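Local coordinates for LPXTG cell wall surface protein (Streptococcus gordonii, PDB 7AVH) that probably acts as a streptococcal cell-wall adhesin, of which two tandem SHIRT repeats form an elongated rod that likely projects the adhesive part from the surface, at residues A[7-12]-A[73-78]; A[40-45]-A[55-60]; A[85-90]-A[112-117]; A[91-96]-A[157-162]. All coordinates share one frame; numbering follows the deposited sequence. Where two conformers were deposited one is given.

Interaction 1 (A[7-12]-A[73-78]); sequences EFMSGT and HFVGTW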
loop_
_atom_site.group_PDB
_atom_site.type_symbol
_atom_site.label_atom_id
_atom_site.label_comp_id
_atom_site.label_asym_id
_atom_site.label_seq_id
_atom_site.Cartn_x
_atom_site.Cartn_y
_atom_site.Cartn_z
ATOM N N GLU A 7 -22.081 11.806 -11.825
ATOM C CA GLU A 7 -20.613 11.799 -12.091
ATOM C C GLU A 7 -19.921 11.120 -10.904
ATOM O O GLU A 7 -20.403 11.185 -9.784
ATOM C CB GLU A 7 -20.141 13.242 -12.342
ATOM C CG GLU A 7 -19.800 14.042 -11.079
ATOM C CD GLU A 7 -18.960 15.332 -11.159
ATOM O OE1 GLU A 7 -17.741 15.382 -10.687
ATOM O OE2 GLU A 7 -19.490 16.320 -11.719
ATOM N N PHE A 8 -18.769 10.510 -11.191
ATOM C CA PHE A 8 -17.939 9.878 -10.154
ATOM C C PHE A 8 -16.636 10.653 -9.989
ATOM O O PHE A 8 -16.112 11.216 -10.940
ATOM C CB PHE A 8 -17.575 8.464 -10.552
ATOM C CG PHE A 8 -18.670 7.449 -10.468
ATOM C CD1 PHE A 8 -19.820 7.612 -9.667
ATOM C CD2 PHE A 8 -18.506 6.263 -11.104
ATOM C CE1 PHE A 8 -20.750 6.583 -9.585
ATOM C CE2 PHE A 8 -19.413 5.252 -11.031
ATOM C CZ PHE A 8 -20.575 5.420 -10.283
ATOM N N MET A 9 -16.142 10.607 -8.756
ATOM C CA MET A 9 -14.832 11.210 -8.446
ATOM C C MET A 9 -14.132 10.330 -7.428
ATOM O O MET A 9 -14.731 9.692 -6.608
ATOM C CB MET A 9 -15.032 12.621 -7.889
ATOM C CG MET A 9 -15.770 12.706 -6.541
ATOM S SD MET A 9 -15.740 14.407 -5.929
ATOM C CE MET A 9 -14.134 14.482 -5.194
ATOM N N SER A 10 -12.783 10.488 -7.459
ATOM C CA SER A 10 -11.961 9.840 -6.447
ATOM C C SER A 10 -11.968 10.707 -5.188
ATOM O O SER A 10 -11.728 11.959 -5.304
ATOM C CB SER A 10 -10.550 9.774 -6.945
ATOM O OG SER A 10 -9.709 9.354 -5.850
ATOM N N GLY A 11 -12.138 10.099 -4.022
ATOM C CA GLY A 11 -11.992 10.751 -2.734
ATOM C C GLY A 11 -10.658 10.436 -2.070
ATOM O O GLY A 11 -10.531 10.724 -0.874
ATOM N N THR A 12 -9.697 9.933 -2.860
ATOM C CA THR A 12 -8.344 9.585 -2.343
ATOM C C THR A 12 -7.302 10.429 -3.053
ATOM O O THR A 12 -7.061 10.261 -4.242
ATOM C CB THR A 12 -8.096 8.090 -2.527
ATOM O OG1 THR A 12 -9.095 7.365 -1.798
ATOM C CG2 THR A 12 -6.703 7.724 -2.060
ATOM N N HIS A 73 -27.932 16.997 -10.704
ATOM C CA HIS A 73 -26.634 16.330 -10.917
ATOM C C HIS A 73 -26.140 15.817 -9.565
ATOM O O HIS A 73 -26.138 16.575 -8.578
ATOM C CB HIS A 73 -25.638 17.287 -11.555
ATOM C CG HIS A 73 -24.338 16.671 -11.943
ATOM N ND1 HIS A 73 -24.256 15.729 -12.949
ATOM C CD2 HIS A 73 -23.083 16.877 -11.446
ATOM C CE1 HIS A 73 -22.983 15.385 -13.120
ATOM N NE2 HIS A 73 -22.267 16.079 -12.225
ATOM N N PHE A 74 -25.700 14.576 -9.528
ATOM C CA PHE A 74 -25.256 13.920 -8.303
ATOM C C PHE A 74 -23.788 13.437 -8.505
ATOM O O PHE A 74 -23.508 12.808 -9.508
ATOM C CB PHE A 74 -26.115 12.683 -8.030
ATOM C CG PHE A 74 -27.556 13.070 -7.689
ATOM C CD1 PHE A 74 -27.885 13.509 -6.436
ATOM C CD2 PHE A 74 -28.540 13.055 -8.656
ATOM C CE1 PHE A 74 -29.191 13.875 -6.092
ATOM C CE2 PHE A 74 -29.826 13.454 -8.323
ATOM C CZ PHE A 74 -30.132 13.858 -7.076
ATOM N N VAL A 75 -22.976 13.743 -7.523
ATOM C CA VAL A 75 -21.540 13.418 -7.568
ATOM C C VAL A 75 -21.274 12.263 -6.541
ATOM O O VAL A 75 -21.468 12.466 -5.369
ATOM C CB VAL A 75 -20.692 14.646 -7.232
ATOM C CG1 VAL A 75 -19.208 14.229 -7.307
ATOM C CG2 VAL A 75 -20.955 15.788 -8.169
ATOM N N GLY A 76 -20.778 11.136 -7.086
ATOM C CA GLY A 76 -20.530 9.985 -6.231
ATOM C C GLY A 76 -18.996 9.821 -6.019
ATOM O O GLY A 76 -18.245 9.854 -7.012
ATOM N N THR A 77 -18.643 9.615 -4.774
ATOM C CA THR A 77 -17.211 9.457 -4.392
ATOM C C THR A 77 -16.887 8.002 -4.163
ATOM O O THR A 77 -17.609 7.320 -3.465
ATOM C CB THR A 77 -16.929 10.335 -3.185
ATOM O OG1 THR A 77 -17.093 11.712 -3.514
ATOM C CG2 THR A 77 -15.526 10.182 -2.691
ATOM N N TRP A 78 -15.722 7.592 -4.758
ATOM C CA TRP A 78 -15.098 6.280 -4.467
ATOM C C TRP A 78 -13.781 6.547 -3.735
ATOM O O TRP A 78 -13.070 7.454 -4.094
ATOM C CB TRP A 78 -14.823 5.558 -5.771
ATOM C CG TRP A 78 -16.050 5.178 -6.551
ATOM C CD1 TRP A 78 -16.887 6.031 -7.250
ATOM C CD2 TRP A 78 -16.533 3.849 -6.765
ATOM N NE1 TRP A 78 -17.839 5.274 -7.887
ATOM C CE2 TRP A 78 -17.724 3.949 -7.573
ATOM C CE3 TRP A 78 -16.106 2.581 -6.358
ATOM C CZ2 TRP A 78 -18.401 2.842 -7.989
ATOM C CZ3 TRP A 78 -16.823 1.470 -6.745
ATOM C CH2 TRP A 78 -18.013 1.614 -7.523
#
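The indole of W78 meets the ring of F8 in a T-shaped pair. Its NE1 sits over the centre of the F8 face, 3.4 Å from F8 CD2. The centroids of the F8 ring and the W78 five-membered ring are 4.4 Å apart, with planes at 71°. G76, opposite F8, has no side chain beside that ring. On the other sheet face, H73 NE2 donates to E7 OE2 at 2.8 Å. The bond lies in the imidazole plane and uses the anti lone pair of OE2. E7 CG sits between its backbone N and carbonyl carbon (chi1 85°), and the extended chain lies beside V75, CG 3.6 Å from V75 CG2. M9 SD rests 3.7 Å from V75 CG1. These residues pair two neighbouring parallel strands, the first and last of this SHIRT repeat. Backbone bonds alternate along them, from E7 N to F74 O through to G11 N to W78 O. At the strand end, S10 OG accepts from T12 N at 3.0 Å, forming an ST turn, and also bonds K15 O. In the next shell T5 OG1 bonds H73 ND1 and fixes the imidazole's turn. F57 meets W78 edge-to-face, while V21 of helix 19-22 touches both F8 and W78.

Interaction 2 (A[40-45]-A[55-60]); sequences PTQPSK and WSFKSY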
loop_
_atom_site.group_PDB
_atom_site.type_symbol
_atom_site.label_atom_id
_atom_site.label_comp_id
_atom_site.label_asym_id
_atom_site.label_seq_id
_atom_site.Cartn_x
_atom_site.Cartn_y
_atom_site.Cartn_z
ATOM N N PRO A 40 -30.394 9.677 -6.632
ATOM C CA PRO A 40 -29.432 9.162 -7.563
ATOM C C PRO A 40 -29.564 7.628 -7.628
ATOM O O PRO A 40 -29.926 6.943 -6.699
ATOM C CB PRO A 40 -28.084 9.620 -6.955
ATOM C CG PRO A 40 -28.375 9.791 -5.510
ATOM C CD PRO A 40 -29.821 10.317 -5.478
ATOM N N THR A 41 -29.218 7.089 -8.792
ATOM C CA THR A 41 -29.149 5.663 -9.030
ATOM C C THR A 41 -27.874 5.138 -8.336
ATOM O O THR A 41 -26.788 5.637 -8.639
ATOM C CB THR A 41 -29.089 5.353 -10.509
ATOM O OG1 THR A 41 -30.199 5.974 -11.176
ATOM C CG2 THR A 41 -29.045 3.863 -10.782
ATOM N N GLN A 42 -28.027 4.110 -7.531
ATOM C CA GLN A 42 -26.812 3.497 -6.932
ATOM C C GLN A 42 -26.060 2.745 -8.006
ATOM O O GLN A 42 -26.635 2.155 -8.900
ATOM C CB GLN A 42 -27.224 2.550 -5.808
ATOM C CG GLN A 42 -27.706 3.314 -4.615
ATOM C CD GLN A 42 -26.643 4.128 -3.913
ATOM O OE1 GLN A 42 -25.596 3.608 -3.647
ATOM N NE2 GLN A 42 -26.919 5.387 -3.589
ATOM N N PRO A 43 -24.702 2.733 -7.902
ATOM C CA PRO A 43 -23.897 1.930 -8.809
ATOM C C PRO A 43 -24.270 0.430 -8.710
ATOM O O PRO A 43 -24.724 -0.044 -7.657
ATOM C CB PRO A 43 -22.472 2.218 -8.288
ATOM C CG PRO A 43 -22.587 3.603 -7.643
ATOM C CD PRO A 43 -23.906 3.489 -6.924
ATOM N N SER A 44 -24.156 -0.282 -9.836
ATOM C CA SER A 44 -24.575 -1.697 -9.889
ATOM C C SER A 44 -23.708 -2.602 -9.003
ATOM O O SER A 44 -24.179 -3.717 -8.605
ATOM C CB SER A 44 -24.657 -2.153 -11.310
ATOM O OG SER A 44 -23.387 -2.070 -11.949
ATOM N N LYS A 45 -22.516 -2.144 -8.694
ATOM C CA LYS A 45 -21.652 -2.770 -7.644
ATOM C C LYS A 45 -20.891 -1.633 -6.985
ATOM O O LYS A 45 -20.763 -0.573 -7.634
ATOM C CB LYS A 45 -20.790 -3.887 -8.170
ATOM C CG LYS A 45 -19.763 -3.477 -9.180
ATOM C CD LYS A 45 -18.942 -4.653 -9.645
ATOM C CE LYS A 45 -17.922 -4.265 -10.688
ATOM N NZ LYS A 45 -17.017 -5.402 -11.023
ATOM N N TRP A 55 -11.156 -0.195 -4.925
ATOM C CA TRP A 55 -12.012 0.967 -4.849
ATOM C C TRP A 55 -13.378 0.597 -4.238
ATOM O O TRP A 55 -13.938 -0.385 -4.673
ATOM C CB TRP A 55 -12.174 1.531 -6.242
ATOM C CG TRP A 55 -10.974 2.141 -6.808
ATOM C CD1 TRP A 55 -9.979 1.508 -7.534
ATOM C CD2 TRP A 55 -10.570 3.493 -6.645
ATOM N NE1 TRP A 55 -9.022 2.453 -7.847
ATOM C CE2 TRP A 55 -9.346 3.660 -7.320
ATOM C CE3 TRP A 55 -11.123 4.625 -5.990
ATOM C CZ2 TRP A 55 -8.714 4.901 -7.434
ATOM C CZ3 TRP A 55 -10.490 5.826 -6.076
ATOM C CH2 TRP A 55 -9.284 5.979 -6.781
ATOM N N SER A 56 -13.832 1.457 -3.325
ATOM C CA SER A 56 -15.127 1.231 -2.685
ATOM C C SER A 56 -15.954 2.515 -2.797
ATOM O O SER A 56 -15.480 3.564 -2.513
ATOM C CB SER A 56 -14.934 0.765 -1.247
ATOM O OG SER A 56 -14.063 -0.340 -1.055
ATOM N N PHE A 57 -17.219 2.302 -3.158
ATOM C CA PHE A 57 -18.143 3.446 -3.282
ATOM C C PHE A 57 -18.489 3.946 -1.886
ATOM O O PHE A 57 -18.901 3.141 -1.006
ATOM C CB PHE A 57 -19.385 3.019 -4.051
ATOM C CG PHE A 57 -20.301 4.228 -4.337
ATOM C CD1 PHE A 57 -19.878 5.254 -5.108
ATOM C CD2 PHE A 57 -21.550 4.278 -3.790
ATOM C CE1 PHE A 57 -20.637 6.338 -5.389
ATOM C CE2 PHE A 57 -22.374 5.386 -4.089
ATOM C CZ PHE A 57 -21.900 6.368 -4.890
ATOM N N LYS A 58 -18.418 5.264 -1.707
ATOM C CA LYS A 58 -18.769 5.894 -0.433
ATOM C C LYS A 58 -20.247 6.325 -0.464
ATOM O O LYS A 58 -21.037 5.756 0.248
ATOM C CB LYS A 58 -17.840 7.072 -0.171
ATOM C CG LYS A 58 -17.958 7.828 1.139
ATOM C CD LYS A 58 -16.947 8.962 1.214
ATOM C CE LYS A 58 -16.851 9.449 2.630
ATOM N NZ LYS A 58 -18.213 9.573 3.183
ATOM N N SER A 59 -20.561 7.332 -1.287
ATOM C CA SER A 59 -21.914 7.904 -1.324
ATOM C C SER A 59 -21.927 8.952 -2.383
ATOM O O SER A 59 -20.886 9.418 -2.888
ATOM C CB SER A 59 -22.269 8.538 -0.004
ATOM O OG SER A 59 -21.431 9.642 0.305
ATOM N N TYR A 60 -23.159 9.395 -2.689
ATOM C CA TYR A 60 -23.349 10.644 -3.432
ATOM C C TYR A 60 -23.293 11.833 -2.440
ATOM O O TYR A 60 -23.595 11.679 -1.248
ATOM C CB TYR A 60 -24.687 10.584 -4.186
ATOM C CG TYR A 60 -24.653 9.592 -5.337
ATOM C CD1 TYR A 60 -24.002 9.933 -6.506
ATOM C CD2 TYR A 60 -25.215 8.346 -5.230
ATOM C CE1 TYR A 60 -23.892 9.038 -7.531
ATOM C CE2 TYR A 60 -25.155 7.434 -6.278
ATOM C CZ TYR A 60 -24.497 7.789 -7.448
ATOM O OH TYR A 60 -24.395 6.905 -8.497
HETATM O O HOH W 1 -25.519 7.591 -1.627
#
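A proline-rich loop, residues 40-45, lies along strand 53-60 in the first SHIRT repeat and lays two prolines on two aromatic rings. P40 covers one face of Y60. Its CB stands 3.7 Å from the Y60 ring centroid, 15° off the normal, in a CH-pi contact displaced toward the ring rim. P43 does the same to F57 more centrally: its CG is 3.8 Å from the F57 ring centroid and only 2° off the normal. The two aromatic rings also meet each other, with F57 CZ over the Y60 face opposite P40. Y60 is thus held between P40 and F57. CG of Y60 is anti to the carbonyl carbon (chi1 -70°), and the ring reaches into the loop, where OH gives a weak hydrogen bond to T41 O at 2.7 Å. Q42 begins by pointing away but bends back at its second torsion. Its NE2 comes to the edge of the Y60 ring, 3.8 Å from CD2, and its OE1 lies 3.7 Å from F57 CE2. A water accepts from Q42 NE2 and from Y60 N, at 3.2 Å from the latter, and so bridges loop and strand. The loop is tied to strand 2-10 by T41 N with H6 NE2. F8 of that strand touches P43 and Y60, and F74 of strand 72-94 packs on P40 and Y60.

Interaction 3 (A[85-90]-A[112-117]); sequences TYKATH and DQTDLK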
loop_
_atom_site.group_PDB
_atom_site.type_symbol
_atom_site.label_atom_id
_atom_site.label_comp_id
_atom_site.label_asym_id
_atom_site.label_seq_id
_atom_site.Cartn_x
_atom_site.Cartn_y
_atom_site.Cartn_z
ATOM N N THR A 85 0.635 -4.815 1.569
ATOM C CA THR A 85 2.124 -4.671 1.493
ATOM C C THR A 85 2.795 -5.633 2.456
ATOM O O THR A 85 2.184 -6.203 3.333
ATOM C CB THR A 85 2.537 -3.227 1.776
ATOM O OG1 THR A 85 2.033 -2.845 3.055
ATOM C CG2 THR A 85 1.976 -2.277 0.726
ATOM N N TYR A 86 4.112 -5.700 2.335
ATOM C CA TYR A 86 4.948 -6.682 3.071
ATOM C C TYR A 86 6.132 -5.941 3.682
ATOM O O TYR A 86 6.381 -4.770 3.376
ATOM C CB TYR A 86 5.317 -7.801 2.122
ATOM C CG TYR A 86 4.115 -8.565 1.633
ATOM C CD1 TYR A 86 3.529 -9.542 2.403
ATOM C CD2 TYR A 86 3.483 -8.246 0.466
ATOM C CE1 TYR A 86 2.391 -10.205 2.017
ATOM C CE2 TYR A 86 2.269 -8.869 0.088
ATOM C CZ TYR A 86 1.744 -9.874 0.852
ATOM O OH TYR A 86 0.563 -10.514 0.511
ATOM N N LYS A 87 6.877 -6.715 4.464
ATOM C CA LYS A 87 8.080 -6.214 5.156
ATOM C C LYS A 87 9.305 -6.976 4.659
ATOM O O LYS A 87 9.227 -8.073 4.176
ATOM C CB LYS A 87 7.942 -6.417 6.679
ATOM C CG LYS A 87 6.787 -5.643 7.272
ATOM C CD LYS A 87 6.778 -5.731 8.804
ATOM C CE LYS A 87 5.579 -5.006 9.381
ATOM N NZ LYS A 87 5.461 -5.184 10.847
ATOM N N ALA A 88 10.440 -6.333 4.896
ATOM C CA ALA A 88 11.741 -7.014 4.803
ATOM C C ALA A 88 12.456 -6.874 6.118
ATOM O O ALA A 88 12.632 -5.780 6.597
ATOM C CB ALA A 88 12.565 -6.423 3.692
ATOM N N THR A 89 12.793 -8.039 6.714
ATOM C CA THR A 89 13.437 -8.077 8.018
ATOM C C THR A 89 14.882 -8.578 7.871
ATOM O O THR A 89 15.263 -9.104 6.829
ATOM C CB THR A 89 12.578 -9.007 8.907
ATOM O OG1 THR A 89 12.509 -10.302 8.312
ATOM C CG2 THR A 89 11.127 -8.477 9.027
ATOM N N HIS A 90 15.572 -8.435 9.003
ATOM C CA HIS A 90 17.020 -8.750 9.054
ATOM C C HIS A 90 17.250 -9.596 10.256
ATOM O O HIS A 90 16.644 -9.487 11.309
ATOM C CB HIS A 90 17.804 -7.417 9.141
ATOM C CG HIS A 90 17.552 -6.436 8.048
ATOM N ND1 HIS A 90 16.419 -5.616 8.032
ATOM C CD2 HIS A 90 18.242 -6.114 6.945
ATOM C CE1 HIS A 90 16.490 -4.862 6.962
ATOM N NE2 HIS A 90 17.558 -5.141 6.219
ATOM N N ASP A 112 13.164 -3.084 10.468
ATOM C CA ASP A 112 12.397 -3.675 9.372
ATOM C C ASP A 112 12.061 -2.592 8.307
ATOM O O ASP A 112 11.862 -1.407 8.666
ATOM C CB ASP A 112 11.078 -4.216 9.864
ATOM C CG ASP A 112 11.102 -5.331 10.837
ATOM O OD1 ASP A 112 12.217 -5.908 11.033
ATOM O OD2 ASP A 112 10.048 -5.683 11.362
ATOM N N GLN A 113 12.111 -2.998 7.071
ATOM C CA GLN A 113 11.584 -2.186 5.960
ATOM C C GLN A 113 10.106 -2.519 5.816
ATOM O O GLN A 113 9.739 -3.659 5.816
ATOM C CB GLN A 113 12.301 -2.427 4.674
ATOM C CG GLN A 113 13.790 -2.227 4.752
ATOM C CD GLN A 113 14.423 -2.733 3.491
ATOM O OE1 GLN A 113 13.794 -2.875 2.431
ATOM N NE2 GLN A 113 15.698 -3.009 3.557
ATOM N N THR A 114 9.278 -1.515 5.802
ATOM C CA THR A 114 7.814 -1.728 5.751
ATOM C C THR A 114 7.231 -1.161 4.469
ATOM O O THR A 114 7.841 -0.405 3.733
ATOM C CB THR A 114 7.211 -1.118 7.009
ATOM O OG1 THR A 114 7.334 0.305 7.012
ATOM C CG2 THR A 114 7.715 -1.673 8.327
ATOM N N ASP A 115 5.965 -1.559 4.264
ATOM C CA ASP A 115 5.094 -1.003 3.190
ATOM C C ASP A 115 5.667 -1.313 1.809
ATOM O O ASP A 115 5.588 -0.500 0.900
ATOM C CB ASP A 115 4.873 0.499 3.366
ATOM C CG ASP A 115 4.559 0.900 4.785
ATOM O OD1 ASP A 115 3.396 0.706 5.192
ATOM O OD2 ASP A 115 5.512 1.373 5.491
ATOM N N LEU A 116 6.299 -2.488 1.677
ATOM C CA LEU A 116 6.857 -2.908 0.378
ATOM C C LEU A 116 5.737 -3.498 -0.481
ATOM O O LEU A 116 5.000 -4.373 -0.054
ATOM C CB LEU A 116 7.967 -3.931 0.592
ATOM C CG LEU A 116 9.123 -3.534 1.526
ATOM C CD1 LEU A 116 10.181 -4.600 1.569
ATOM C CD2 LEU A 116 9.691 -2.210 1.127
ATOM N N LYS A 117 5.660 -3.053 -1.711
ATOM C CA LYS A 117 4.651 -3.555 -2.651
ATOM C C LYS A 117 4.936 -4.975 -3.096
ATOM O O LYS A 117 6.100 -5.366 -3.349
ATOM C CB LYS A 117 4.544 -2.633 -3.850
ATOM C CG LYS A 117 3.922 -1.309 -3.433
ATOM C CD LYS A 117 3.519 -0.436 -4.586
ATOM C CE LYS A 117 3.116 0.951 -4.139
ATOM N NZ LYS A 117 2.907 1.727 -5.382
HETATM O O HOH W 2 4.131 -3.273 5.636
HETATM O O HOH W 3 7.897 -4.094 11.844
HETATM O O HOH W 4 14.892 -5.925 10.471
#
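A G1 beta bulge marks the antiparallel pairing of 85-90 with 113-117: D115 and L116 both face Y86. D115 takes positive backbone angles (phi 63°, psi 35°). Y86 and L116 exchange two backbone bonds, Y86 N to L116 O at 2.9 Å and L116 N to Y86 O at 2.8 Å. A88 and Q113 form the next hydrogen-bonded pair, one residue out of step with the first. L116 CG is anti to the carbonyl carbon (chi1 -55°), which brings CD1 to A88 CB at 3.7 Å. Strand 113-117 is the neighbour of strand 72-94, which enters the second SHIRT repeat from the first. The D112 carboxylate reaches the other strand through two waters. One water donates to OD2 and accepts from K87 NZ, 2.8 Å away. Another donates to OD1 and lies 2.9 Å from H90 ND1. D112 OD1 also rests 3.4 Å from T89 CG2. A third water accepts from D115 N. The Q113 amide is held by T123 O, and H90 NE2 accepts from T125 N.

Interaction 4 (A[91-96]-A[157-162]); sequences EFVSGT and HFVGTW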
loop_
_atom_site.group_PDB
_atom_site.type_symbol
_atom_site.label_atom_id
_atom_site.label_comp_id
_atom_site.label_asym_id
_atom_site.label_seq_id
_atom_site.Cartn_x
_atom_site.Cartn_y
_atom_site.Cartn_z
ATOM N N GLU A 91 18.382 -10.324 10.132
ATOM C CA GLU A 91 18.939 -11.111 11.238
ATOM C C GLU A 91 20.468 -11.140 11.084
ATOM O O GLU A 91 20.927 -11.093 9.972
ATOM C CB GLU A 91 18.427 -12.538 11.186
ATOM C CG GLU A 91 19.007 -13.608 12.042
ATOM C CD GLU A 91 18.457 -14.991 11.855
ATOM O OE1 GLU A 91 17.581 -15.274 10.912
ATOM O OE2 GLU A 91 18.884 -15.814 12.734
ATOM N N PHE A 92 21.143 -11.182 12.203
ATOM C CA PHE A 92 22.617 -11.398 12.181
ATOM C C PHE A 92 22.959 -12.727 12.821
ATOM O O PHE A 92 22.366 -13.176 13.783
ATOM C CB PHE A 92 23.281 -10.310 12.996
ATOM C CG PHE A 92 23.277 -8.924 12.425
ATOM C CD1 PHE A 92 23.122 -8.664 11.084
ATOM C CD2 PHE A 92 23.568 -7.858 13.264
ATOM C CE1 PHE A 92 23.242 -7.362 10.560
ATOM C CE2 PHE A 92 23.691 -6.559 12.758
ATOM C CZ PHE A 92 23.552 -6.299 11.405
ATOM N N VAL A 93 24.013 -13.300 12.237
ATOM C CA VAL A 93 24.593 -14.568 12.751
ATOM C C VAL A 93 26.131 -14.408 12.757
ATOM O O VAL A 93 26.687 -13.646 11.973
ATOM C CB VAL A 93 24.201 -15.768 11.851
ATOM C CG1 VAL A 93 22.723 -16.069 11.887
ATOM C CG2 VAL A 93 24.708 -15.668 10.431
ATOM N N SER A 94 26.713 -15.200 13.628
ATOM C CA SER A 94 28.185 -15.394 13.615
ATOM C C SER A 94 28.594 -16.415 12.550
ATOM O O SER A 94 27.979 -17.538 12.500
ATOM C CB SER A 94 28.640 -15.860 14.958
ATOM O OG SER A 94 30.033 -16.283 14.827
ATOM N N GLY A 95 29.577 -16.063 11.736
ATOM C CA GLY A 95 30.205 -16.981 10.772
ATOM C C GLY A 95 31.477 -17.609 11.324
ATOM O O GLY A 95 32.197 -18.235 10.565
ATOM N N THR A 96 31.710 -17.470 12.607
ATOM C CA THR A 96 32.962 -17.958 13.229
ATOM C C THR A 96 32.581 -19.049 14.206
ATOM O O THR A 96 32.035 -18.760 15.258
ATOM C CB THR A 96 33.770 -16.827 13.881
ATOM O OG1 THR A 96 34.099 -15.892 12.842
ATOM C CG2 THR A 96 35.021 -17.391 14.546
ATOM N N HIS A 157 13.200 -11.898 4.273
ATOM C CA HIS A 157 14.100 -11.965 5.423
ATOM C C HIS A 157 15.540 -12.135 4.911
ATOM O O HIS A 157 15.757 -12.975 4.056
ATOM C CB HIS A 157 13.705 -13.142 6.331
ATOM C CG HIS A 157 14.473 -13.210 7.608
ATOM N ND1 HIS A 157 14.314 -12.269 8.593
ATOM C CD2 HIS A 157 15.402 -14.145 8.071
ATOM C CE1 HIS A 157 15.115 -12.605 9.641
ATOM N NE2 HIS A 157 15.743 -13.771 9.327
ATOM N N PHE A 158 16.409 -11.306 5.465
ATOM C CA PHE A 158 17.834 -11.330 5.050
ATOM C C PHE A 158 18.681 -11.667 6.275
ATOM O O PHE A 158 18.523 -11.078 7.335
ATOM C CB PHE A 158 18.218 -9.939 4.557
ATOM C CG PHE A 158 17.489 -9.566 3.288
ATOM C CD1 PHE A 158 17.896 -10.065 2.079
ATOM C CD2 PHE A 158 16.400 -8.693 3.313
ATOM C CE1 PHE A 158 17.306 -9.691 0.882
ATOM C CE2 PHE A 158 15.779 -8.361 2.125
ATOM C CZ PHE A 158 16.222 -8.858 0.933
ATOM N N VAL A 159 19.651 -12.544 6.030
ATOM C CA VAL A 159 20.564 -13.057 7.102
ATOM C C VAL A 159 21.980 -12.513 6.852
ATOM O O VAL A 159 22.534 -12.805 5.788
ATOM C CB VAL A 159 20.589 -14.596 7.167
ATOM C CG1 VAL A 159 21.536 -15.051 8.283
ATOM C CG2 VAL A 159 19.183 -15.125 7.353
ATOM N N GLY A 160 22.464 -11.706 7.792
ATOM C CA GLY A 160 23.803 -11.086 7.660
ATOM C C GLY A 160 24.818 -11.769 8.567
ATOM O O GLY A 160 24.539 -12.009 9.726
ATOM N N THR A 161 25.951 -12.120 7.945
ATOM C CA THR A 161 27.003 -12.850 8.677
ATOM C C THR A 161 28.134 -11.907 9.102
ATOM O O THR A 161 28.577 -11.097 8.276
ATOM C CB THR A 161 27.543 -13.950 7.778
ATOM O OG1 THR A 161 26.501 -14.882 7.524
ATOM C CG2 THR A 161 28.681 -14.679 8.438
ATOM N N TRP A 162 28.515 -12.001 10.357
ATOM C CA TRP A 162 29.713 -11.295 10.900
ATOM C C TRP A 162 30.784 -12.345 11.228
ATOM O O TRP A 162 30.430 -13.440 11.700
ATOM C CB TRP A 162 29.381 -10.549 12.171
ATOM C CG TRP A 162 28.408 -9.405 11.969
ATOM C CD1 TRP A 162 27.057 -9.473 11.688
ATOM C CD2 TRP A 162 28.754 -8.015 12.030
ATOM N NE1 TRP A 162 26.558 -8.196 11.643
ATOM C CE2 TRP A 162 27.540 -7.261 11.826
ATOM C CE3 TRP A 162 29.912 -7.294 12.336
ATOM C CZ2 TRP A 162 27.521 -5.894 11.873
ATOM C CZ3 TRP A 162 29.897 -5.929 12.349
ATOM C CH2 TRP A 162 28.692 -5.223 12.137
#
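E91 spans from its own strand to H157 on the parallel neighbour, in the second SHIRT repeat, where the first and last strands of the repeat run side by side. Its CB lies 3.5 Å from H157 NE2. CG is anti to the backbone N (chi1 169°), and the chain then runs extended to the carboxylate. CD comes within 3.9 Å of H157 NE2. At the tip OE1 accepts from H157 NE2 at 2.9 Å, nearly straight at 175°. The donor approaches on the anti side, 16° out of the carboxylate plane, while OE1 lies in the imidazole plane. OE1 also touches V159 CG2 and bonds a bound Tris molecule, probably from the crystallisation liquor. T89 OG1 bonds H157 ND1, so the imidazole is gripped at both nitrogens. V93 continues this face: its CG2 is 3.9 Å from V159 CG1 and meets T161 OG1. On the other face F92 and W162 form a T-shaped pair, with the indole edge directed at the phenyl face. G160 pairs with F92 and puts no side chain beside that ring. V105 of helix 103-106 touches both aromatics, and Y144 touches F92. S94 OG accepts from T96 N in an ST turn and bonds K99 O. Indole atom W162 NE1 lies 3.2 Å above the plane of the F92 ring, over its centre.

How the interactions relate
Interactions 1 and 2 belong to the first SHIRT repeat, interactions 3 and 4 to the second. Interaction 2 is nested within the loop closed by interaction 1. Their centres are 9 Å apart, and T77 shares backbone bonds with K58 and S59. Interactions 3 and 4 alternate along the chain, with centres 18 Å apart, and meet at T89 with H157 and F158. Strand 72-94, interrupted by a bulge or short loop, runs between the repeats and serves interactions 1, 3 and 4. Interactions 1 and 4 are matching strand pairs, 51 Å apart between centres, on opposite sides of the chain centre. This repetition gives an elongated shape, consistent with a surface protein whose repeats set its reach.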